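Local atomic coordinates of D-mandelate dehydrogenase (Rhodotorula graminis, PDB entry 2W2K), a protein that binds NAD(+) and, as a D-isomer specific 2-hydroxyacid dehydrogenase, probably interconverts D-mandelate and the corresponding 2-keto acid. Residues R220-S225 and A245-S250; D17-D22 and T320-D325; L7-P12 and I55-V60; R3-L8 and K26-P31. All blocks are in the same frame, centred on the assembly; numbering follows the deposited sequence.

Contact 1: R220-S225 and A245-S250; sequences RSDCVS and AMKPGS
Lys247 crosses the side chain of Asp222 obliquely, beside the loop that leads into strand 223-226; its methylene groups touch the Ser221 carbonyl while its charged end turns to Asp222. CG occupies the crowded position between the backbone N and the carbonyl carbon (chi1 67°), and a bend at chi3 (81°) folds the chain against the carbonyl of Ser221, whose O lies 3.1 Å from Lys247 CE. The ammonium end then reaches Asp222 in a long salt bridge, with Lys247 NZ 3.7 Å from Asp222 OD1. Deeper in, Met246 bends at its last torsion and sets CE against Val224 CG2 at 3.7 Å, the two side chains again crossing obliquely. One water ties the backbones together, donating to Ser221 O (2.7 Å) and accepting from Lys247 N (2.9 Å). Segment 245-250 closes the beta-alpha-beta crossover from strand 223-226 through helix 240-245 to strand 250-254 in the Rossmann-type NAD-binding domain. Its type II turn from Lys247 to Ser250, with Gly249 at positive phi, is braced by Ser250 OG, which donates to Lys247 O at 2.6 Å. The long Asp222-Lys247 pair is probably a weak tether, whereas Asp222 OD2 accepts a hydrogen bond from Val165 N on the neighbouring strand and the backbone O of Asp222 one from Arg251 NH1, so Asp222 is likely positioned mainly by these two.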
loop_
_atom_site.group_PDB
_atom_site.type_symbol
_atom_site.label_atom_id
_atom_site.label_comp_id
_atom_site.label_asym_id
_atom_site.label_seq_id
_atom_site.Cartn_x
_atom_site.Cartn_y
_atom_site.Cartn_z
ATOM N N ARG B 220 -8.101 -20.432 9.372
ATOM C CA ARG B 220 -9.195 -19.430 9.209
ATOM C C ARG B 220 -8.819 -18.270 8.256
ATOM O O ARG B 220 -9.702 -17.518 7.801
ATOM C CB ARG B 220 -9.635 -18.856 10.573
ATOM C CG ARG B 220 -10.288 -19.873 11.584
ATOM C CD ARG B 220 -11.735 -20.274 11.218
ATOM N NE ARG B 220 -12.638 -19.122 11.284
ATOM C CZ ARG B 220 -13.151 -18.621 12.411
ATOM N NH1 ARG B 220 -12.907 -19.185 13.603
ATOM N NH2 ARG B 220 -13.934 -17.551 12.347
ATOM N N SER B 221 -7.530 -18.128 7.954
ATOM C CA SER B 221 -7.003 -16.876 7.338
ATOM C C SER B 221 -6.918 -16.860 5.799
ATOM O O SER B 221 -6.602 -17.877 5.181
ATOM C CB SER B 221 -5.611 -16.549 7.922
ATOM O OG SER B 221 -5.648 -16.494 9.347
ATOM N N ASP B 222 -7.174 -15.693 5.204
ATOM C CA ASP B 222 -6.848 -15.434 3.791
ATOM C C ASP B 222 -5.465 -14.773 3.655
ATOM O O ASP B 222 -4.716 -15.054 2.697
ATOM C CB ASP B 222 -7.944 -14.581 3.126
ATOM C CG ASP B 222 -9.303 -15.314 3.064
ATOM O OD1 ASP B 222 -9.379 -16.370 2.390
ATOM O OD2 ASP B 222 -10.275 -14.826 3.682
ATOM N N CYS B 223 -5.123 -13.913 4.622
ATOM C CA CYS B 223 -3.747 -13.393 4.760
ATOM C C CYS B 223 -3.344 -13.398 6.248
ATOM O O CYS B 223 -4.070 -12.848 7.092
ATOM C CB CYS B 223 -3.660 -11.957 4.202
ATOM S SG CYS B 223 -1.951 -11.232 4.134
ATOM N N VAL B 224 -2.191 -13.991 6.560
ATOM C CA VAL B 224 -1.626 -13.960 7.936
ATOM C C VAL B 224 -0.683 -12.742 8.126
ATOM O O VAL B 224 0.128 -12.453 7.232
ATOM C CB VAL B 224 -0.896 -15.300 8.271
ATOM C CG1 VAL B 224 -0.088 -15.214 9.589
ATOM C CG2 VAL B 224 -1.901 -16.476 8.350
ATOM N N SER B 225 -0.796 -12.038 9.270
ATOM C CA SER B 225 0.143 -10.940 9.618
ATOM C C SER B 225 0.939 -11.306 10.872
ATOM O O SER B 225 0.353 -11.456 11.966
ATOM C CB SER B 225 -0.586 -9.597 9.841
ATOM O OG SER B 225 0.297 -8.567 10.310
ATOM N N ALA B 245 -1.384 -26.270 7.673
ATOM C CA ALA B 245 -2.730 -25.879 8.158
ATOM C C ALA B 245 -3.403 -24.746 7.365
ATOM O O ALA B 245 -4.628 -24.619 7.414
ATOM C CB ALA B 245 -2.720 -25.553 9.688
ATOM N N MET B 246 -2.619 -23.967 6.601
ATOM C CA MET B 246 -3.180 -22.861 5.795
ATOM C C MET B 246 -4.037 -23.326 4.607
ATOM O O MET B 246 -3.882 -24.449 4.112
ATOM C CB MET B 246 -2.062 -21.896 5.325
ATOM C CG MET B 246 -1.395 -21.141 6.496
ATOM S SD MET B 246 -0.134 -19.932 5.977
ATOM C CE MET B 246 -1.170 -18.578 5.370
ATOM N N LYS B 247 -4.951 -22.469 4.147
ATOM C CA LYS B 247 -5.782 -22.862 3.003
ATOM C C LYS B 247 -5.020 -22.720 1.676
ATOM O O LYS B 247 -4.110 -21.892 1.573
ATOM C CB LYS B 247 -7.128 -22.131 2.992
ATOM C CG LYS B 247 -7.101 -20.686 2.751
ATOM C CD LYS B 247 -8.519 -20.076 2.922
ATOM C CE LYS B 247 -8.818 -19.853 4.389
ATOM N NZ LYS B 247 -10.144 -19.274 4.615
ATOM N N PRO B 248 -5.367 -23.544 0.669
ATOM C CA PRO B 248 -4.730 -23.424 -0.659
ATOM C C PRO B 248 -4.913 -22.030 -1.252
ATOM O O PRO B 248 -6.019 -21.482 -1.207
ATOM C CB PRO B 248 -5.488 -24.468 -1.501
ATOM C CG PRO B 248 -5.955 -25.501 -0.453
ATOM C CD PRO B 248 -6.372 -24.635 0.697
ATOM N N GLY B 249 -3.836 -21.465 -1.797
ATOM C CA GLY B 249 -3.888 -20.125 -2.414
ATOM C C GLY B 249 -3.891 -18.938 -1.450
ATOM O O GLY B 249 -4.315 -17.823 -1.823
ATOM N N SER B 250 -3.438 -19.169 -0.217
ATOM C CA SER B 250 -3.386 -18.108 0.826
ATOM C C SER B 250 -2.068 -17.282 0.764
ATOM O O SER B 250 -1.217 -17.482 -0.148
ATOM C CB SER B 250 -3.606 -18.733 2.208
ATOM O OG SER B 250 -2.701 -19.816 2.410
HETATM O O HOH W 1 -4.751 -19.830 5.406
#

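Contact 2: D17-D22 and T320-D325; sequences DDLWSD and TMTNID
A Met-aromatic contact joins two helices, 17-26 and 310-330, that lie near-parallel on one face of the N-terminal parallel sheet. Met321 places its sulfur between Leu19 and Trp20; CG is anti to the carbonyl carbon, and chi3 of -113° bends the terminal methyl out of line with the rest of the chain. SD meets the rim of the indole in its plane, 3.9 Å from Trp20 CE3 and 85° off the normal of the six-membered ring, with the two side chains crossing at about a right angle. The same sulfur lies 3.7 Å from the backbone N of Trp20, so it rests on the helix surface as well as on the ring. Leu19 and Met321 pass alongside with their chains running opposite ways, bringing Leu19 CG to 4.0 Å from Met321 SD. The axes of the short segments approach to 10.9 Å with a crossing angle of 29°. In this flavodoxin-like domain, helix 17-26 is the first crossover helix, and helix 310-330, from the far end of the chain, returns to pack beside it; Met321 also rests on Ile56 of strand 54-57. At the outer rim Asp22 OD2 and Asp325 OD2 come within 4.4 Å, a like-charge approach that Lys26 probably offsets, its NZ forming salt bridges to both carboxylates.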
loop_
_atom_site.group_PDB
_atom_site.type_symbol
_atom_site.label_atom_id
_atom_site.label_comp_id
_atom_site.label_asym_id
_atom_site.label_seq_id
_atom_site.Cartn_x
_atom_site.Cartn_y
_atom_site.Cartn_z
ATOM N N ASP B 17 17.527 19.926 17.081
ATOM C CA ASP B 17 18.699 20.773 17.384
ATOM C C ASP B 17 18.567 21.551 18.715
ATOM O O ASP B 17 19.517 21.566 19.507
ATOM C CB ASP B 17 18.999 21.737 16.217
ATOM C CG ASP B 17 19.320 21.005 14.900
ATOM O OD1 ASP B 17 20.144 20.059 14.890
ATOM O OD2 ASP B 17 18.743 21.384 13.860
ATOM N N ASP B 18 17.406 22.180 18.959
ATOM C CA ASP B 18 17.130 22.892 20.248
ATOM C C ASP B 18 17.195 21.999 21.509
ATOM O O ASP B 18 17.826 22.364 22.515
ATOM C CB ASP B 18 15.762 23.602 20.223
ATOM C CG ASP B 18 15.698 24.773 19.219
ATOM O OD1 ASP B 18 16.741 25.339 18.842
ATOM O OD2 ASP B 18 14.571 25.137 18.825
ATOM N N LEU B 19 16.555 20.826 21.460
ATOM C CA LEU B 19 16.617 19.883 22.581
ATOM C C LEU B 19 18.044 19.353 22.809
ATOM O O LEU B 19 18.460 19.207 23.960
ATOM C CB LEU B 19 15.633 18.716 22.399
ATOM C CG LEU B 19 15.243 17.925 23.669
ATOM C CD1 LEU B 19 14.513 18.816 24.696
ATOM C CD2 LEU B 19 14.392 16.677 23.303
ATOM N N TRP B 20 18.794 19.101 21.729
ATOM C CA TRP B 20 20.215 18.683 21.842
ATOM C C TRP B 20 21.140 19.766 22.442
ATOM O O TRP B 20 22.064 19.437 23.212
ATOM C CB TRP B 20 20.753 18.142 20.489
ATOM C CG TRP B 20 22.201 17.535 20.456
ATOM C CD1 TRP B 20 23.240 17.942 19.656
ATOM C CD2 TRP B 20 22.704 16.400 21.203
ATOM N NE1 TRP B 20 24.363 17.149 19.877
ATOM C CE2 TRP B 20 24.058 16.200 20.817
ATOM C CE3 TRP B 20 22.144 15.537 22.162
ATOM C CZ2 TRP B 20 24.862 15.185 21.374
ATOM C CZ3 TRP B 20 22.957 14.515 22.717
ATOM C CH2 TRP B 20 24.286 14.351 22.312
ATOM N N SER B 21 20.938 21.038 22.070
ATOM C CA SER B 21 21.707 22.135 22.692
ATOM C C SER B 21 21.422 22.244 24.194
ATOM O O SER B 21 22.359 22.419 24.991
ATOM C CB SER B 21 21.450 23.479 21.971
ATOM O OG SER B 21 21.976 23.424 20.650
ATOM N N ASP B 22 20.143 22.123 24.576
ATOM C CA ASP B 22 19.707 22.046 25.996
ATOM C C ASP B 22 20.401 20.902 26.758
ATOM O O ASP B 22 20.887 21.076 27.904
ATOM C CB ASP B 22 18.162 21.923 26.076
ATOM C CG ASP B 22 17.634 21.890 27.500
ATOM O OD1 ASP B 22 17.704 22.932 28.200
ATOM O OD2 ASP B 22 17.109 20.826 27.924
ATOM N N THR B 320 15.024 9.378 24.106
ATOM C CA THR B 320 16.363 9.147 24.719
ATOM C C THR B 320 16.807 10.322 25.609
ATOM O O THR B 320 17.223 10.109 26.763
ATOM C CB THR B 320 17.462 8.789 23.679
ATOM O OG1 THR B 320 17.536 9.800 22.650
ATOM C CG2 THR B 320 17.195 7.371 23.044
ATOM N N MET B 321 16.715 11.553 25.081
ATOM C CA MET B 321 17.135 12.758 25.833
ATOM C C MET B 321 16.252 13.004 27.065
ATOM O O MET B 321 16.770 13.247 28.166
ATOM C CB MET B 321 17.154 14.002 24.927
ATOM C CG MET B 321 18.245 13.999 23.828
ATOM S SD MET B 321 18.377 15.600 22.957
ATOM C CE MET B 321 17.830 15.182 21.306
ATOM N N THR B 322 14.922 12.929 26.882
ATOM C CA THR B 322 13.951 13.137 27.968
ATOM C C THR B 322 14.047 12.097 29.087
ATOM O O THR B 322 13.964 12.444 30.273
ATOM C CB THR B 322 12.466 13.243 27.410
ATOM O OG1 THR B 322 12.387 14.312 26.445
ATOM C CG2 THR B 322 11.460 13.494 28.533
ATOM N N ASN B 323 14.224 10.823 28.718
ATOM C CA ASN B 323 14.438 9.757 29.706
ATOM C C ASN B 323 15.602 10.062 30.673
ATOM O O ASN B 323 15.455 9.971 31.919
ATOM C CB ASN B 323 14.650 8.407 29.006
ATOM C CG ASN B 323 13.328 7.648 28.711
ATOM O OD1 ASN B 323 13.157 7.053 27.623
ATOM N ND2 ASN B 323 12.422 7.651 29.663
ATOM N N ILE B 324 16.750 10.433 30.114
ATOM C CA ILE B 324 17.959 10.704 30.935
ATOM C C ILE B 324 17.797 11.979 31.815
ATOM O O ILE B 324 18.193 12.000 33.006
ATOM C CB ILE B 324 19.240 10.720 30.042
ATOM C CG1 ILE B 324 19.530 9.303 29.481
ATOM C CG2 ILE B 324 20.464 11.238 30.814
ATOM C CD1 ILE B 324 20.550 9.292 28.324
ATOM N N ASP B 325 17.176 13.014 31.251
ATOM C CA ASP B 325 16.887 14.272 31.990
ATOM C C ASP B 325 15.973 14.007 33.198
ATOM O O ASP B 325 16.308 14.383 34.337
ATOM C CB ASP B 325 16.251 15.307 31.034
ATOM C CG ASP B 325 16.203 16.738 31.610
ATOM O OD1 ASP B 325 16.251 16.955 32.843
ATOM O OD2 ASP B 325 16.106 17.675 30.800
#

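Contact 3: L7-P12 and I55-V60; sequences LLLGDP and IIKLAV
Strands 5-8 and 54-57 are adjacent parallel strands of a flavodoxin-like sheet with strand order 2-1-3-4-5, and Ile56 carries both backbone hydrogen bonds between the segments. Its N donates to Leu7 O at 3.1 Å, and its O accepts from Leu9 N at 3.1 Å; the second bond is almost straight (175° at the hydrogen), and both donors approach nearly along the C=O axis. The side chains pair on the two faces of the sheet. On the face of Leu8 and Ile56, Leu8 CG is anti to the backbone N, which brings CD1 to 3.9 Å from Ile56 CG2, the branch held in the crowded position between N and the carbonyl carbon. On the face of Leu7 and Ile55, Leu9 crosses Ile55 obliquely and its CG touches Ile55 CG2 at 3.9 Å. Farther along, where the strands end, a water takes over from direct pairing: it donates to Leu9 O and Asp11 O and accepts from Leu58 N at 2.9 Å. The backbone angles of Gly10 would jam a side chain against the carbonyl O of Leu9, which suits glycine. Beyond this first shell, Ile56 is backed by Thr320 and Ile324 of helix 310-330 and by Phe23 of helix 17-26, while Trp69 and Phe84 pack against Leu9 and Ile55. Lys57 turns its ammonium away from segment 7-12, donating to Ala59 O, Tyr67 OH and Asn62 O. Over the loop, Leu58 CD1 presses against the backbone of Pro12, 3.5 Å from its carbonyl C.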
loop_
_atom_site.group_PDB
_atom_site.type_symbol
_atom_site.label_atom_id
_atom_site.label_comp_id
_atom_site.label_asym_id
_atom_site.label_seq_id
_atom_site.Cartn_x
_atom_site.Cartn_y
_atom_site.Cartn_z
ATOM N N LEU B 7 28.169 9.304 28.200
ATOM C CA LEU B 7 28.917 8.727 27.075
ATOM C C LEU B 7 28.003 8.669 25.836
ATOM O O LEU B 7 26.930 8.078 25.908
ATOM C CB LEU B 7 29.415 7.298 27.422
ATOM C CG LEU B 7 30.324 6.651 26.345
ATOM C CD1 LEU B 7 31.680 7.351 26.333
ATOM C CD2 LEU B 7 30.511 5.161 26.642
ATOM N N LEU B 8 28.465 9.244 24.714
ATOM C CA LEU B 8 27.734 9.255 23.422
ATOM C C LEU B 8 28.235 8.144 22.510
ATOM O O LEU B 8 29.403 8.160 22.130
ATOM C CB LEU B 8 27.923 10.614 22.712
ATOM C CG LEU B 8 27.334 10.788 21.294
ATOM C CD1 LEU B 8 25.803 10.522 21.286
ATOM C CD2 LEU B 8 27.619 12.169 20.746
ATOM N N LEU B 9 27.365 7.169 22.190
ATOM C CA LEU B 9 27.697 6.064 21.286
ATOM C C LEU B 9 27.370 6.425 19.839
ATOM O O LEU B 9 26.193 6.430 19.424
ATOM C CB LEU B 9 26.959 4.760 21.663
ATOM C CG LEU B 9 27.218 4.022 22.977
ATOM C CD1 LEU B 9 26.358 2.718 23.010
ATOM C CD2 LEU B 9 28.704 3.705 23.203
ATOM N N GLY B 10 28.408 6.733 19.070
ATOM C CA GLY B 10 28.217 7.143 17.674
ATOM C C GLY B 10 27.847 8.610 17.462
ATOM O O GLY B 10 28.163 9.467 18.309
ATOM N N ASP B 11 27.160 8.892 16.345
ATOM C CA ASP B 11 26.858 10.273 15.913
ATOM C C ASP B 11 25.971 11.093 16.896
ATOM O O ASP B 11 25.104 10.536 17.578
ATOM C CB ASP B 11 26.167 10.274 14.530
ATOM C CG ASP B 11 27.119 9.975 13.361
ATOM O OD1 ASP B 11 28.354 9.983 13.535
ATOM O OD2 ASP B 11 26.604 9.717 12.250
ATOM N N PRO B 12 26.176 12.430 16.962
ATOM C CA PRO B 12 25.280 13.315 17.752
ATOM C C PRO B 12 23.911 13.476 17.073
ATOM O O PRO B 12 23.647 12.827 16.044
ATOM C CB PRO B 12 26.039 14.652 17.772
ATOM C CG PRO B 12 26.806 14.639 16.443
ATOM C CD PRO B 12 27.256 13.192 16.293
ATOM N N ILE B 55 24.629 6.606 29.557
ATOM C CA ILE B 55 24.985 6.355 28.173
ATOM C C ILE B 55 23.749 6.680 27.289
ATOM O O ILE B 55 22.624 6.286 27.643
ATOM C CB ILE B 55 25.375 4.838 27.946
ATOM C CG1 ILE B 55 26.599 4.420 28.793
ATOM C CG2 ILE B 55 25.649 4.578 26.452
ATOM C CD1 ILE B 55 26.579 2.893 29.175
ATOM N N ILE B 56 23.972 7.340 26.145
ATOM C CA ILE B 56 22.921 7.632 25.132
ATOM C C ILE B 56 23.291 7.140 23.703
ATOM O O ILE B 56 24.467 7.208 23.266
ATOM C CB ILE B 56 22.548 9.191 25.132
ATOM C CG1 ILE B 56 21.157 9.453 24.493
ATOM C CG2 ILE B 56 23.696 10.048 24.567
ATOM C CD1 ILE B 56 20.574 10.904 24.653
ATOM N N LYS B 57 22.281 6.630 22.995
ATOM C CA LYS B 57 22.445 6.029 21.646
ATOM C C LYS B 57 21.246 6.525 20.809
ATOM O O LYS B 57 20.100 6.030 20.969
ATOM C CB LYS B 57 22.473 4.482 21.785
ATOM C CG LYS B 57 22.863 3.659 20.482
ATOM C CD LYS B 57 22.590 2.154 20.733
ATOM C CE LYS B 57 22.986 1.204 19.572
ATOM N NZ LYS B 57 22.190 1.374 18.299
ATOM N N LEU B 58 21.497 7.522 19.944
ATOM C CA LEU B 58 20.425 8.317 19.296
ATOM C C LEU B 58 19.741 7.684 18.068
ATOM O O LEU B 58 18.686 8.174 17.613
ATOM C CB LEU B 58 20.954 9.724 18.933
ATOM C CG LEU B 58 21.373 10.608 20.131
ATOM C CD1 LEU B 58 22.218 11.815 19.666
ATOM C CD2 LEU B 58 20.176 11.108 20.875
ATOM N N ALA B 59 20.337 6.621 17.523
ATOM C CA ALA B 59 19.799 5.952 16.335
ATOM C C ALA B 59 20.139 4.458 16.354
ATOM O O ALA B 59 21.149 4.047 16.921
ATOM C CB ALA B 59 20.346 6.597 15.026
ATOM N N VAL B 60 19.311 3.666 15.681
ATOM C CA VAL B 60 19.487 2.200 15.665
ATOM C C VAL B 60 20.823 1.827 15.013
ATOM O O VAL B 60 21.546 0.916 15.488
ATOM C CB VAL B 60 18.282 1.503 14.950
ATOM C CG1 VAL B 60 18.607 0.038 14.620
ATOM C CG2 VAL B 60 17.025 1.574 15.823
HETATM O O HOH W 2 24.195 8.172 19.023
#

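Contact 4: R3-L8 and K26-P31; sequences RPRVLL and KFEVIP
Strands 5-8 and 28-31 run parallel, their short axes approaching to 4.6 Å and diverging by 29°, paired from Arg5 with Glu28 to Leu8 with Pro31. The bonds alternate in the parallel manner: Glu28 N donates to Pro4 O, Val6 N to Glu28 O, Ile30 N to Val6 O and Leu8 N to Ile30 O, the last two at 2.8 Å and 177° at the hydrogen. With helix 17-26 between them, the strands form the first beta-alpha-beta unit of the chain, 28-31 being an outermost strand of the sheet. Arg5 and Glu28 lie side by side and point the same way. Arg5 grips side-on, NE to Glu28 OE1 at 2.9 Å and NH2 to Glu28 OE2 at 3.1 Å, but the guanidinium and carboxylate planes are 65° apart, so both oxygens are met from above the carboxylate plane. Ile30 CD1 lies over one guanidinium face, 3.5 Å from Arg5 CZ. The guanidinium of Arg3 instead has the Phe27-Glu28 peptide over one face. On the face of Val6, Phe27 CD1 touches Pro4 CB at 3.7 Å and Val6 CG2 at 3.8 Å. A water joins Arg3 O to Glu28 OE1. Since Arg5 NH1 also donates to Tyr49 O and Asp51 O, the guanidinium is gripped on several sides, which should fix its rotation and probably favours a charged Glu28.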
loop_
_atom_site.group_PDB
_atom_site.type_symbol
_atom_site.label_atom_id
_atom_site.label_comp_id
_atom_site.label_asym_id
_atom_site.label_seq_id
_atom_site.Cartn_x
_atom_site.Cartn_y
_atom_site.Cartn_z
ATOM N N ARG B 3 27.966 19.049 36.694
ATOM C CA ARG B 3 27.108 18.381 35.701
ATOM C C ARG B 3 27.360 16.867 35.623
ATOM O O ARG B 3 28.524 16.445 35.550
ATOM C CB ARG B 3 27.366 18.970 34.315
ATOM C CG ARG B 3 27.267 20.480 34.227
ATOM C CD ARG B 3 27.323 20.944 32.780
ATOM N NE ARG B 3 28.650 20.762 32.204
ATOM C CZ ARG B 3 28.946 20.828 30.909
ATOM N NH1 ARG B 3 28.011 21.095 30.002
ATOM N NH2 ARG B 3 30.197 20.632 30.514
ATOM N N PRO B 4 26.282 16.046 35.604
ATOM C CA PRO B 4 26.491 14.610 35.320
ATOM C C PRO B 4 27.085 14.406 33.922
ATOM O O PRO B 4 26.920 15.264 33.037
ATOM C CB PRO B 4 25.076 14.029 35.391
ATOM C CG PRO B 4 24.313 15.016 36.307
ATOM C CD PRO B 4 24.856 16.347 35.850
ATOM N N ARG B 5 27.786 13.281 33.738
ATOM C CA ARG B 5 28.569 13.005 32.528
ATOM C C ARG B 5 27.909 11.858 31.713
ATOM O O ARG B 5 27.464 10.851 32.298
ATOM C CB ARG B 5 30.028 12.636 32.929
ATOM C CG ARG B 5 30.729 13.712 33.851
ATOM C CD ARG B 5 32.224 13.362 34.212
ATOM N NE ARG B 5 33.142 13.649 33.109
ATOM C CZ ARG B 5 33.941 12.778 32.480
ATOM N NH1 ARG B 5 34.010 11.494 32.842
ATOM N NH2 ARG B 5 34.702 13.212 31.478
ATOM N N VAL B 6 27.819 12.030 30.385
ATOM C CA VAL B 6 27.073 11.114 29.476
ATOM C C VAL B 6 27.961 10.630 28.304
ATOM O O VAL B 6 28.466 11.451 27.513
ATOM C CB VAL B 6 25.773 11.811 28.923
ATOM C CG1 VAL B 6 24.948 10.870 28.000
ATOM C CG2 VAL B 6 24.891 12.364 30.075
ATOM N N LEU B 7 28.169 9.304 28.200
ATOM C CA LEU B 7 28.917 8.727 27.075
ATOM C C LEU B 7 28.003 8.669 25.836
ATOM O O LEU B 7 26.930 8.078 25.908
ATOM C CB LEU B 7 29.415 7.298 27.422
ATOM C CG LEU B 7 30.324 6.651 26.345
ATOM C CD1 LEU B 7 31.680 7.351 26.333
ATOM C CD2 LEU B 7 30.511 5.161 26.642
ATOM N N LEU B 8 28.465 9.244 24.714
ATOM C CA LEU B 8 27.734 9.255 23.422
ATOM C C LEU B 8 28.235 8.144 22.510
ATOM O O LEU B 8 29.403 8.160 22.130
ATOM C CB LEU B 8 27.923 10.614 22.712
ATOM C CG LEU B 8 27.334 10.788 21.294
ATOM C CD1 LEU B 8 25.803 10.522 21.286
ATOM C CD2 LEU B 8 27.619 12.169 20.746
ATOM N N LYS B 26 23.037 21.029 30.157
ATOM C CA LYS B 26 22.775 20.293 31.412
ATOM C C LYS B 26 23.811 19.188 31.747
ATOM O O LYS B 26 24.080 18.913 32.936
ATOM C CB LYS B 26 21.349 19.685 31.377
ATOM C CG LYS B 26 20.204 20.713 31.362
ATOM C CD LYS B 26 18.852 20.062 30.998
ATOM C CE LYS B 26 17.673 21.015 31.266
ATOM N NZ LYS B 26 16.381 20.486 30.670
ATOM N N PHE B 27 24.373 18.560 30.713
ATOM C CA PHE B 27 25.235 17.351 30.849
ATOM C C PHE B 27 26.575 17.514 30.104
ATOM O O PHE B 27 26.603 18.081 29.004
ATOM C CB PHE B 27 24.519 16.137 30.219
ATOM C CG PHE B 27 23.275 15.680 30.958
ATOM C CD1 PHE B 27 23.372 15.091 32.225
ATOM C CD2 PHE B 27 22.001 15.821 30.377
ATOM C CE1 PHE B 27 22.213 14.663 32.925
ATOM C CE2 PHE B 27 20.837 15.380 31.064
ATOM C CZ PHE B 27 20.957 14.800 32.341
ATOM N N GLU B 28 27.682 17.026 30.681
ATOM C CA GLU B 28 28.956 16.925 29.928
ATOM C C GLU B 28 28.903 15.690 29.010
ATOM O O GLU B 28 28.950 14.554 29.500
ATOM C CB GLU B 28 30.174 16.834 30.880
ATOM C CG GLU B 28 31.520 16.687 30.141
ATOM C CD GLU B 28 32.685 16.350 31.074
ATOM O OE1 GLU B 28 32.480 16.308 32.303
ATOM O OE2 GLU B 28 33.794 16.080 30.560
ATOM N N VAL B 29 28.798 15.911 27.692
ATOM C CA VAL B 29 28.674 14.807 26.700
ATOM C C VAL B 29 30.043 14.415 26.155
ATOM O O VAL B 29 30.787 15.269 25.624
ATOM C CB VAL B 29 27.689 15.180 25.528
ATOM C CG1 VAL B 29 27.608 14.024 24.463
ATOM C CG2 VAL B 29 26.291 15.406 26.087
ATOM N N ILE B 30 30.376 13.130 26.322
ATOM C CA ILE B 30 31.693 12.544 25.970
ATOM C C ILE B 30 31.594 11.633 24.705
ATOM O O ILE B 30 30.962 10.575 24.760
ATOM C CB ILE B 30 32.254 11.681 27.163
ATOM C CG1 ILE B 30 32.125 12.423 28.522
ATOM C CG2 ILE B 30 33.692 11.193 26.857
ATOM C CD1 ILE B 30 32.110 11.454 29.742
ATOM N N PRO B 31 32.193 12.036 23.560
ATOM C CA PRO B 31 32.213 11.105 22.395
ATOM C C PRO B 31 33.000 9.795 22.656
ATOM O O PRO B 31 34.145 9.846 23.112
ATOM C CB PRO B 31 32.883 11.941 21.278
ATOM C CG PRO B 31 32.753 13.354 21.716
ATOM C CD PRO B 31 32.830 13.328 23.232
HETATM O O HOH W 3 31.041 17.343 34.537
#

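Contacts 2, 3 and 4 cluster in the N-terminal domain, their centres 11 to 12 Å apart, whereas contact 1 belongs to the NAD-binding domain, on the opposite side of the chain's centre, its nearest atoms about 20 Å or more from the others. Contact 3 is the buried one, backbone hydrogen bonds between strands with aliphatic side chains on both faces. Contact 4 shares strand 5-8 with it but ends at an edge strand, where ion pairing joins the backbone bonds. Contact 2 is a surface helix pair covering the same sheet, meeting contact 3 through Ile324 on Ile56 and contact 4 through Trp20 on Val29. Contact 1, partly buried, mixes a water bridge, a long ion pair and one apolar side-chain contact.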